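Local coordinates for mucus binding protein (Lactobacillus reuteri, PDB 3I57) that probably anchors to the cell wall and binds mucus, and through this repeat, a beta-grasp module, also binds immunoglobulins, at residues Y46-N52 and T70-H76; H84-T90 and T130-W135; Q114-F120 and Q143-T149; W138-S142 and S166-D170. All blocks are in the same frame, centred on the assembly; numbering follows the deposited sequence.

Contact 1: residues Y46-N52 and T70-H76; sequences YELFKDN and TVIFKHH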
# COMPACT_ATOMS: atom_id res chain seq x y z
N TYR A 46 12.23 11.38 -0.01
CA TYR A 46 11.86 12.29 -1.09
C TYR A 46 12.73 12.10 -2.31
O TYR A 46 13.80 11.49 -2.24
CB TYR A 46 11.95 13.75 -0.62
CG TYR A 46 10.85 14.09 0.34
CD1 TYR A 46 9.60 14.45 -0.15
CD2 TYR A 46 11.03 14.02 1.72
CE1 TYR A 46 8.56 14.75 0.70
CE2 TYR A 46 9.98 14.33 2.59
CZ TYR A 46 8.76 14.71 2.05
OH TYR A 46 7.70 15.03 2.85
N GLU A 47 12.27 12.65 -3.43
CA GLU A 47 13.04 12.67 -4.66
C GLU A 47 12.94 14.09 -5.15
O GLU A 47 11.85 14.63 -5.25
CB GLU A 47 12.35 11.75 -5.68
CG GLU A 47 13.12 11.57 -6.93
CD GLU A 47 12.71 10.27 -7.60
OE1 GLU A 47 13.56 9.74 -8.34
OE2 GLU A 47 11.57 9.79 -7.34
N LEU A 48 14.08 14.70 -5.47
CA LEU A 48 14.08 16.05 -6.03
C LEU A 48 13.25 16.14 -7.32
O LEU A 48 13.46 15.34 -8.26
CB LEU A 48 15.50 16.53 -6.29
CG LEU A 48 15.64 17.95 -6.87
CD1 LEU A 48 15.15 19.05 -5.90
CD2 LEU A 48 17.07 18.22 -7.27
N PHE A 49 12.33 17.10 -7.36
CA PHE A 49 11.55 17.38 -8.57
C PHE A 49 12.07 18.63 -9.28
O PHE A 49 12.35 18.62 -10.49
CB PHE A 49 10.07 17.53 -8.19
CG PHE A 49 9.17 17.93 -9.33
CD1 PHE A 49 8.92 17.04 -10.36
CD2 PHE A 49 8.59 19.19 -9.37
CE1 PHE A 49 8.08 17.40 -11.42
CE2 PHE A 49 7.75 19.55 -10.43
CZ PHE A 49 7.50 18.64 -11.46
N LYS A 50 12.20 19.71 -8.52
CA LYS A 50 12.64 20.96 -9.08
C LYS A 50 13.38 21.82 -8.06
O LYS A 50 12.81 22.23 -7.04
CB LYS A 50 11.45 21.74 -9.62
CG LYS A 50 11.85 23.09 -10.15
CD LYS A 50 11.20 23.36 -11.48
CE LYS A 50 11.45 22.18 -12.37
NZ LYS A 50 11.85 22.63 -13.70
N ASP A 51 14.65 22.10 -8.33
CA ASP A 51 15.44 23.02 -7.50
C ASP A 51 15.45 24.38 -8.19
O ASP A 51 16.07 24.55 -9.24
CB ASP A 51 16.86 22.47 -7.35
CG ASP A 51 17.81 23.39 -6.57
OD1 ASP A 51 17.45 24.54 -6.22
OD2 ASP A 51 18.95 22.93 -6.34
N ASN A 52 14.75 25.34 -7.59
CA ASN A 52 14.59 26.69 -8.16
C ASN A 52 15.61 27.69 -7.64
O ASN A 52 15.53 28.87 -7.96
CB ASN A 52 13.18 27.20 -7.85
CG ASN A 52 12.11 26.45 -8.60
OD1 ASN A 52 11.10 26.02 -8.02
ND2 ASN A 52 12.33 26.26 -9.89
N THR A 70 12.32 28.11 -4.06
CA THR A 70 11.81 26.81 -3.61
C THR A 70 12.65 25.62 -4.11
O THR A 70 13.29 25.67 -5.18
CB THR A 70 10.33 26.61 -4.02
OG1 THR A 70 10.21 26.73 -5.44
CG2 THR A 70 9.42 27.67 -3.36
N VAL A 71 12.70 24.57 -3.29
CA VAL A 71 13.30 23.32 -3.70
C VAL A 71 12.18 22.31 -3.52
O VAL A 71 11.72 22.06 -2.40
CB VAL A 71 14.53 22.91 -2.80
CG1 VAL A 71 15.11 21.59 -3.28
CG2 VAL A 71 15.63 23.97 -2.87
N ILE A 72 11.72 21.74 -4.62
CA ILE A 72 10.46 21.02 -4.57
C ILE A 72 10.76 19.54 -4.75
O ILE A 72 11.53 19.17 -5.63
CB ILE A 72 9.48 21.51 -5.69
CG1 ILE A 72 9.08 22.97 -5.47
CG2 ILE A 72 8.18 20.66 -5.69
CD1 ILE A 72 8.33 23.61 -6.66
N PHE A 73 10.15 18.72 -3.90
CA PHE A 73 10.32 17.28 -3.99
C PHE A 73 9.03 16.55 -4.28
O PHE A 73 7.94 17.04 -3.97
CB PHE A 73 10.82 16.74 -2.65
CG PHE A 73 12.11 17.33 -2.19
CD1 PHE A 73 13.30 16.67 -2.45
CD2 PHE A 73 12.14 18.53 -1.53
CE1 PHE A 73 14.52 17.22 -2.02
CE2 PHE A 73 13.36 19.10 -1.11
CZ PHE A 73 14.53 18.44 -1.36
N LYS A 74 9.14 15.35 -4.84
CA LYS A 74 8.03 14.41 -4.84
C LYS A 74 8.38 13.24 -3.93
O LYS A 74 9.48 13.21 -3.34
CB LYS A 74 7.72 13.93 -6.27
CG LYS A 74 7.33 15.03 -7.22
CD LYS A 74 7.10 14.46 -8.64
CE LYS A 74 6.22 15.37 -9.49
NZ LYS A 74 5.00 15.76 -8.73
N HIS A 75 7.48 12.28 -3.80
CA HIS A 75 7.79 11.12 -2.95
C HIS A 75 8.45 10.04 -3.82
O HIS A 75 7.90 9.69 -4.86
CB HIS A 75 6.51 10.53 -2.36
CG HIS A 75 5.79 11.44 -1.42
ND1 HIS A 75 4.80 10.99 -0.56
CD2 HIS A 75 5.92 12.77 -1.18
CE1 HIS A 75 4.35 12.01 0.15
NE2 HIS A 75 5.01 13.10 -0.21
N HIS A 76 9.62 9.55 -3.42
CA HIS A 76 10.23 8.44 -4.12
C HIS A 76 9.39 7.16 -3.93
O HIS A 76 8.91 6.87 -2.83
CB HIS A 76 11.68 8.20 -3.66
CG HIS A 76 12.34 7.11 -4.43
ND1 HIS A 76 12.67 7.25 -5.76
CD2 HIS A 76 12.58 5.82 -4.11
CE1 HIS A 76 13.16 6.11 -6.20
NE2 HIS A 76 13.13 5.22 -5.22
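Strand 46-51 runs antiparallel to strand 70-75, their axes 4.3 Å apart at closest and 139° between directions. They pair in the mixed sheet of the beta-grasp fold, in the N-terminal mucin-binding part of the repeat. Glu47 and Lys74 form a hydrogen-bonded pair, each N to the other's O at 2.8 Å. A classic beta bulge follows: Phe49 N (2.8 Å) and Lys50 N (3.0 Å) both donate to Ile72 O. The bulge shifts the register by one residue and turns the Phe49 side chain toward the partner strand. Lys74 NZ then sits over the Phe49 ring, 4.5 Å from its centroid, in a cation-pi contact. Leu48 CD1 meets Val71 CG1 at 3.6 Å, and helix 35-43 packs on both residues through Ile38. Tyr46, Phe73 and His75 form an aromatic cluster; the His75 ring bonds to Asp127 and Asp10. Near the end of the pair, His76 ND1 donates to Glu47 OE2 at 3.2 Å.

Contact 2: residues H84-T90 and T130-W135; sequences HSSADGT and TGIVAW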
# COMPACT_ATOMS: atom_id res chain seq x y z
N HIS A 84 5.54 -7.54 1.20
CA HIS A 84 6.11 -6.33 1.81
C HIS A 84 5.15 -5.74 2.85
O HIS A 84 3.93 -5.79 2.68
CB HIS A 84 6.47 -5.31 0.74
CG HIS A 84 7.40 -4.24 1.22
ND1 HIS A 84 8.72 -4.15 0.82
CD2 HIS A 84 7.19 -3.21 2.07
CE1 HIS A 84 9.28 -3.10 1.40
NE2 HIS A 84 8.38 -2.51 2.16
N SER A 85 5.71 -5.21 3.93
CA SER A 85 4.87 -4.58 4.95
C SER A 85 4.53 -3.15 4.52
O SER A 85 5.16 -2.59 3.62
CB SER A 85 5.55 -4.57 6.32
OG SER A 85 6.76 -3.84 6.27
N SER A 86 3.50 -2.59 5.15
CA SER A 86 3.06 -1.23 4.92
C SER A 86 2.74 -0.54 6.24
O SER A 86 2.13 -1.12 7.15
CB SER A 86 1.82 -1.23 4.02
OG SER A 86 1.32 0.09 3.83
N ALA A 87 3.14 0.72 6.32
CA ALA A 87 3.02 1.47 7.54
C ALA A 87 1.56 1.66 7.98
O ALA A 87 1.29 1.92 9.15
CB ALA A 87 3.73 2.84 7.37
N ASP A 88 0.61 1.54 7.05
CA ASP A 88 -0.81 1.62 7.40
C ASP A 88 -1.42 0.25 7.72
O ASP A 88 -2.63 0.12 7.85
CB ASP A 88 -1.64 2.36 6.33
CG ASP A 88 -1.72 1.60 5.02
OD1 ASP A 88 -1.04 0.55 4.87
OD2 ASP A 88 -2.45 2.08 4.12
N GLY A 89 -0.55 -0.76 7.83
CA GLY A 89 -0.95 -2.14 8.20
C GLY A 89 -1.68 -2.95 7.13
O GLY A 89 -2.11 -4.07 7.39
N THR A 90 -1.82 -2.41 5.93
CA THR A 90 -2.46 -3.18 4.84
C THR A 90 -1.49 -4.23 4.34
O THR A 90 -0.28 -4.08 4.50
CB THR A 90 -2.94 -2.29 3.69
OG1 THR A 90 -1.84 -1.51 3.20
CG2 THR A 90 -4.03 -1.34 4.17
N THR A 130 6.23 8.04 3.25
CA THR A 130 5.22 7.66 4.23
C THR A 130 5.39 6.22 4.76
O THR A 130 4.85 5.90 5.82
CB THR A 130 3.81 7.80 3.66
OG1 THR A 130 3.66 6.89 2.56
CG2 THR A 130 3.58 9.25 3.15
N GLY A 131 6.13 5.37 4.06
CA GLY A 131 6.18 3.94 4.42
C GLY A 131 4.95 3.12 4.04
O GLY A 131 4.88 1.92 4.32
N ILE A 132 4.01 3.75 3.37
CA ILE A 132 2.75 3.11 2.98
C ILE A 132 2.84 2.51 1.58
O ILE A 132 3.33 3.15 0.63
CB ILE A 132 1.58 4.12 3.02
CG1 ILE A 132 1.50 4.77 4.41
CG2 ILE A 132 0.23 3.47 2.56
CD1 ILE A 132 0.47 5.96 4.49
N VAL A 133 2.36 1.27 1.45
CA VAL A 133 2.28 0.66 0.14
C VAL A 133 0.90 0.92 -0.44
O VAL A 133 -0.11 0.64 0.20
CB VAL A 133 2.44 -0.87 0.24
CG1 VAL A 133 2.28 -1.51 -1.13
CG2 VAL A 133 3.84 -1.22 0.80
N ALA A 134 0.86 1.45 -1.66
CA ALA A 134 -0.35 1.48 -2.46
C ALA A 134 -0.46 0.14 -3.16
O ALA A 134 0.28 -0.13 -4.11
CB ALA A 134 -0.29 2.61 -3.49
N TRP A 135 -1.40 -0.69 -2.71
CA TRP A 135 -1.52 -2.04 -3.26
C TRP A 135 -2.29 -2.03 -4.57
O TRP A 135 -3.29 -1.35 -4.67
CB TRP A 135 -2.22 -2.97 -2.26
CG TRP A 135 -1.37 -3.19 -1.03
CD1 TRP A 135 -1.57 -2.68 0.23
CD2 TRP A 135 -0.15 -3.95 -0.96
NE1 TRP A 135 -0.56 -3.07 1.06
CE2 TRP A 135 0.33 -3.85 0.36
CE3 TRP A 135 0.58 -4.70 -1.90
CZ2 TRP A 135 1.49 -4.49 0.79
CZ3 TRP A 135 1.74 -5.33 -1.48
CH2 TRP A 135 2.19 -5.21 -0.15
O HOH W 1 -2.36 1.06 1.78
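This is a surface contact between a loop and a turn-plus-strand segment, near the middle of the elongated chain, in its Muc B2-like part. Residues 84-90 belong to the connection between strands 67-80 and 93-104. Residues 130-135 lead out of a turn into the short strand 133-135. Ser86 to Gly89 make a type I beta turn, closed by Gly89 N to Ser86 O at 2.8 Å. Two bonds dock this turn. Ala87 N donates to Gly131 O at 2.9 Å, and Val133 N donates to Ser86 OG at 2.9 Å. Asp88 OD1 holds the turn from within: it accepts from Ser86 OG (2.6 Å), Thr90 OG1 (2.8 Å) and, as an Asx turn, Thr90 N (3.2 Å). One water joins Asp88 OD2, Thr90 OG1 and Val133 O. Trp135 NE1 reaches Thr90 OG1 at 2.9 Å, a weak bond, while His84 O meets the ring edge at CZ2, 3.3 Å away. Ala87 CB lies 4.2 Å from Ile132 CG1. Gly131 leaves room here, since a side chain would crowd Ala87 CB. Strand 133-135 pairs with strand 112-127, whose Leu126 touches both His84 and Val133; Val80 of strand 67-80 also packs on Val133.

Contact 3: residues Q114-F120 and Q143-T149; sequences QTAQVTF and QSYKALT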
# COMPACT_ATOMS: atom_id res chain seq x y z
N GLN A 114 -15.80 -29.52 7.37
CA GLN A 114 -14.47 -29.50 6.75
C GLN A 114 -14.26 -28.12 6.18
O GLN A 114 -15.22 -27.46 5.78
CB GLN A 114 -14.39 -30.52 5.63
CG GLN A 114 -14.24 -31.93 6.13
CD GLN A 114 -14.07 -32.92 5.01
OE1 GLN A 114 -14.91 -33.79 4.82
NE2 GLN A 114 -12.98 -32.79 4.26
N THR A 115 -13.01 -27.68 6.16
CA THR A 115 -12.68 -26.37 5.64
C THR A 115 -11.53 -26.46 4.68
O THR A 115 -10.80 -27.45 4.67
CB THR A 115 -12.28 -25.39 6.74
OG1 THR A 115 -11.17 -25.90 7.51
CG2 THR A 115 -13.49 -25.12 7.65
N ALA A 116 -11.38 -25.43 3.86
CA ALA A 116 -10.24 -25.32 2.96
C ALA A 116 -9.97 -23.85 2.77
O ALA A 116 -10.85 -23.01 3.00
CB ALA A 116 -10.55 -25.96 1.65
N GLN A 117 -8.76 -23.53 2.31
CA GLN A 117 -8.35 -22.15 2.22
C GLN A 117 -7.74 -21.83 0.87
O GLN A 117 -7.15 -22.70 0.23
CB GLN A 117 -7.37 -21.82 3.35
CG GLN A 117 -8.02 -21.78 4.74
CD GLN A 117 -7.14 -21.10 5.75
OE1 GLN A 117 -5.92 -21.25 5.72
NE2 GLN A 117 -7.75 -20.37 6.67
N VAL A 118 -7.93 -20.59 0.43
CA VAL A 118 -7.24 -20.07 -0.73
C VAL A 118 -6.60 -18.73 -0.34
O VAL A 118 -7.05 -18.04 0.60
CB VAL A 118 -8.16 -19.84 -1.99
CG1 VAL A 118 -8.78 -21.18 -2.51
CG2 VAL A 118 -9.25 -18.82 -1.68
N THR A 119 -5.51 -18.42 -1.02
CA THR A 119 -4.77 -17.19 -0.75
C THR A 119 -4.60 -16.39 -2.02
O THR A 119 -4.26 -16.95 -3.07
CB THR A 119 -3.38 -17.55 -0.16
OG1 THR A 119 -3.57 -18.15 1.12
CG2 THR A 119 -2.51 -16.31 -0.03
N PHE A 120 -4.88 -15.08 -1.95
CA PHE A 120 -4.65 -14.18 -3.08
C PHE A 120 -3.48 -13.28 -2.78
O PHE A 120 -3.17 -13.05 -1.61
CB PHE A 120 -5.86 -13.27 -3.29
CG PHE A 120 -7.09 -14.01 -3.70
CD1 PHE A 120 -7.40 -14.15 -5.03
CD2 PHE A 120 -7.88 -14.63 -2.74
CE1 PHE A 120 -8.52 -14.87 -5.42
CE2 PHE A 120 -9.03 -15.33 -3.10
CZ PHE A 120 -9.34 -15.46 -4.44
N GLN A 143 -9.39 -18.20 -7.12
CA GLN A 143 -8.63 -19.35 -6.67
C GLN A 143 -9.57 -20.48 -6.29
O GLN A 143 -10.63 -20.24 -5.69
CB GLN A 143 -7.76 -19.00 -5.45
CG GLN A 143 -6.61 -18.01 -5.74
CD GLN A 143 -5.45 -18.70 -6.48
OE1 GLN A 143 -5.45 -18.81 -7.72
NE2 GLN A 143 -4.46 -19.17 -5.73
N SER A 144 -9.18 -21.71 -6.60
CA SER A 144 -10.04 -22.88 -6.29
C SER A 144 -9.60 -23.56 -4.99
O SER A 144 -8.40 -23.67 -4.69
CB SER A 144 -10.08 -23.85 -7.47
OG SER A 144 -8.77 -24.23 -7.81
N TYR A 145 -10.58 -24.00 -4.21
CA TYR A 145 -10.33 -24.68 -2.95
C TYR A 145 -10.01 -26.11 -3.29
O TYR A 145 -10.42 -26.58 -4.34
CB TYR A 145 -11.59 -24.64 -2.05
CG TYR A 145 -11.87 -23.22 -1.59
CD1 TYR A 145 -11.22 -22.70 -0.49
CD2 TYR A 145 -12.75 -22.39 -2.29
CE1 TYR A 145 -11.45 -21.40 -0.06
CE2 TYR A 145 -13.00 -21.07 -1.86
CZ TYR A 145 -12.33 -20.60 -0.74
OH TYR A 145 -12.54 -19.30 -0.30
N LYS A 146 -9.24 -26.76 -2.43
CA LYS A 146 -9.01 -28.20 -2.54
C LYS A 146 -10.39 -28.89 -2.51
O LYS A 146 -11.29 -28.42 -1.81
CB LYS A 146 -8.19 -28.67 -1.34
CG LYS A 146 -7.68 -30.10 -1.48
CD LYS A 146 -7.10 -30.61 -0.17
CE LYS A 146 -6.73 -32.09 -0.30
NZ LYS A 146 -5.99 -32.35 -1.58
N ALA A 147 -10.55 -29.98 -3.26
CA ALA A 147 -11.79 -30.76 -3.18
C ALA A 147 -12.02 -31.35 -1.81
O ALA A 147 -11.12 -31.93 -1.20
CB ALA A 147 -11.82 -31.87 -4.27
N LEU A 148 -13.25 -31.21 -1.32
CA LEU A 148 -13.60 -31.77 -0.01
C LEU A 148 -14.56 -32.93 -0.19
O LEU A 148 -15.64 -32.78 -0.74
CB LEU A 148 -14.25 -30.69 0.86
CG LEU A 148 -13.37 -29.47 1.10
CD1 LEU A 148 -14.03 -28.49 2.07
CD2 LEU A 148 -11.98 -29.89 1.61
N THR A 149 -14.14 -34.11 0.26
CA THR A 149 -14.96 -35.30 0.08
C THR A 149 -15.88 -35.43 1.28
O THR A 149 -15.43 -35.43 2.43
CB THR A 149 -14.11 -36.56 -0.02
OG1 THR A 149 -13.19 -36.42 -1.11
CG2 THR A 149 -15.00 -37.79 -0.27
O HOH W 2 -7.45 -25.37 -0.58
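Val118 is the main bump here. Its CG1 presses onto the face of the Tyr145 ring, 3.7 Å from the centroid, a CH-pi contact. The same methyl lies 3.3 Å from Ser144 O, and Val118 CB meets Gln143 CB at 3.6 Å. Val118 thus fills the hollow between the Gln143 and Tyr145 side chains. Ala116 is small and leaves a shallow dip. Tyr145 CD1 approaches Ala116 CB at 4.0 Å, and Leu148 CD2 approaches it at 4.2 Å. Phe120 offers a flat face to Gln143, whose CG sits 4.0 Å from the ring centroid. The segments run nearly antiparallel, end to end at 168°, but they do not pair as strands. Strand 112-127, in the Muc B2-like, ubiquitin-related part, belongs to the large mixed sheet that runs through both parts of the repeat. Strands 142-144 and 148-149 edge a separate three-stranded sheet, with 162-168 between them. Side chains therefore pack from one sheet to the other. Tyr145 also lies on Leu96 of strand 93-104, and its OH bonds to Ser167. Ser144 points away from this interface. Water bridges the backbones nearby, donating to Gln117 O at 2.8 Å and accepting from Lys146 N at 2.9 Å.

Contact 4: residues W138-S142 and S166-D170; sequences WNEAS and SSNSD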
# COMPACT_ATOMS: atom_id res chain seq x y z
N TRP A 138 -5.63 -7.45 -7.17
CA TRP A 138 -5.30 -8.84 -6.85
C TRP A 138 -4.80 -9.57 -8.09
O TRP A 138 -5.38 -9.45 -9.19
CB TRP A 138 -6.53 -9.56 -6.27
CG TRP A 138 -6.96 -9.01 -4.91
CD1 TRP A 138 -8.08 -8.26 -4.64
CD2 TRP A 138 -6.25 -9.13 -3.67
NE1 TRP A 138 -8.12 -7.94 -3.31
CE2 TRP A 138 -7.01 -8.46 -2.69
CE3 TRP A 138 -5.04 -9.74 -3.29
CZ2 TRP A 138 -6.60 -8.39 -1.35
CZ3 TRP A 138 -4.63 -9.66 -1.96
CH2 TRP A 138 -5.42 -9.00 -1.01
N ASN A 139 -3.69 -10.28 -7.94
CA ASN A 139 -3.03 -10.90 -9.08
C ASN A 139 -3.84 -12.05 -9.67
O ASN A 139 -3.77 -12.33 -10.87
CB ASN A 139 -1.66 -11.44 -8.69
CG ASN A 139 -0.66 -10.34 -8.39
OD1 ASN A 139 0.11 -10.42 -7.41
ND2 ASN A 139 -0.66 -9.31 -9.22
N GLU A 140 -4.60 -12.75 -8.82
CA GLU A 140 -5.37 -13.92 -9.29
C GLU A 140 -6.86 -13.55 -9.31
O GLU A 140 -7.38 -13.08 -8.31
CB GLU A 140 -5.12 -15.12 -8.37
CG GLU A 140 -3.65 -15.41 -8.04
CD GLU A 140 -3.09 -14.55 -6.90
OE1 GLU A 140 -3.86 -13.78 -6.26
OE2 GLU A 140 -1.89 -14.67 -6.63
N ALA A 141 -7.55 -13.76 -10.44
CA ALA A 141 -8.94 -13.32 -10.52
C ALA A 141 -9.81 -14.25 -9.69
O ALA A 141 -10.84 -13.85 -9.14
CB ALA A 141 -9.45 -13.26 -11.97
N SER A 142 -9.36 -15.50 -9.60
CA SER A 142 -10.00 -16.43 -8.66
C SER A 142 -9.07 -17.55 -8.24
O SER A 142 -8.06 -17.83 -8.90
CB SER A 142 -11.30 -16.97 -9.23
OG SER A 142 -11.06 -17.73 -10.39
N SER A 166 -14.74 -22.32 -5.81
CA SER A 166 -13.69 -21.32 -6.00
C SER A 166 -14.17 -20.02 -5.39
O SER A 166 -15.38 -19.82 -5.19
CB SER A 166 -13.44 -21.09 -7.49
OG SER A 166 -12.80 -22.25 -7.99
N SER A 167 -13.22 -19.13 -5.11
CA SER A 167 -13.59 -17.76 -4.73
C SER A 167 -12.96 -16.76 -5.70
O SER A 167 -11.85 -16.96 -6.20
CB SER A 167 -13.12 -17.41 -3.31
OG SER A 167 -13.90 -18.03 -2.29
N ASN A 168 -13.67 -15.67 -5.94
CA ASN A 168 -13.17 -14.56 -6.75
C ASN A 168 -12.35 -13.64 -5.85
O ASN A 168 -12.56 -13.62 -4.66
CB ASN A 168 -14.33 -13.80 -7.37
CG ASN A 168 -15.10 -14.64 -8.36
OD1 ASN A 168 -14.51 -15.49 -9.02
ND2 ASN A 168 -16.42 -14.42 -8.47
N SER A 169 -11.43 -12.87 -6.44
CA SER A 169 -10.50 -12.06 -5.63
C SER A 169 -11.19 -10.88 -4.92
O SER A 169 -10.61 -10.33 -3.97
CB SER A 169 -9.34 -11.56 -6.49
OG SER A 169 -9.83 -10.64 -7.46
N ASP A 170 -12.41 -10.53 -5.35
CA ASP A 170 -13.20 -9.49 -4.68
C ASP A 170 -13.94 -9.98 -3.44
O ASP A 170 -14.50 -9.17 -2.69
CB ASP A 170 -14.15 -8.74 -5.63
CG ASP A 170 -15.17 -9.66 -6.32
OD1 ASP A 170 -15.10 -10.90 -6.22
OD2 ASP A 170 -16.06 -9.12 -6.96
O HOH W 3 -8.13 -9.88 -9.56
O HOH W 4 -10.45 -20.52 -9.72
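Trp138 overlaps Ser169: Trp138 CB lies 3.5 Å from Ser169 CB, and Trp138 CD1 comes within 3.3 Å of Ser169 O. That carbonyl also accepts from Lys94 of strand 93-104. Ser169 CB presses on the loop backbone as well, 3.1 Å from Glu140 O. One direct hydrogen bond joins the segments, Ser169 N to Ala141 O at 2.9 Å. Ala141 O also receives a CA-H...O contact from Asn168 CA at 3.4 Å. Ser142 and Asn168 form an antiparallel non-hydrogen-bonded pair with CA atoms 4.1 Å apart. Here the loop after strand 133-135 turns into strand 142-144, which joins strand 162-168 in the small antiparallel sheet of the Muc B2-like part. The pair places Ser142 and Asn168 on the same face, and Ser142 CB lies 3.5 Å from Asn168 OD1. Phe120 of strand 112-127 touches Trp138, Glu140 and Ser169, so this corner rests on the large sheet. The carboxylate of Glu140 turns to the same strand and bonds to Thr121. Two waters bridge the segments. One donates to Trp138 O and lies 2.8 Å from Ser169 OG. The other lies 2.9 Å from Ser142 OG and makes a weak, longer contact of 3.4 Å with Ser166 OG.

Overall arrangement
Contacts 1 and 3 are partly buried; contacts 2 and 4 lie at the surface. Contact 1 is strand pairing within the large sheet, rich in backbone bonds. Contact 3 joins that sheet to the small one mainly by apolar and CH-pi packing. Contacts 2 and 4 depend more on single backbone bonds, hydroxyls and bridging waters. Contacts 1 and 2 touch where His75 CE1 meets Thr130 CG2 at 4.1 Å, near the junction of the two parts of the repeat. Contacts 3 and 4 share the small sheet, and Tyr145 OH lies 2.7 Å from Ser167 OG. Contacts 1 and 3 sit on opposite sides of the chain's centre, their own centres about 48 Å apart.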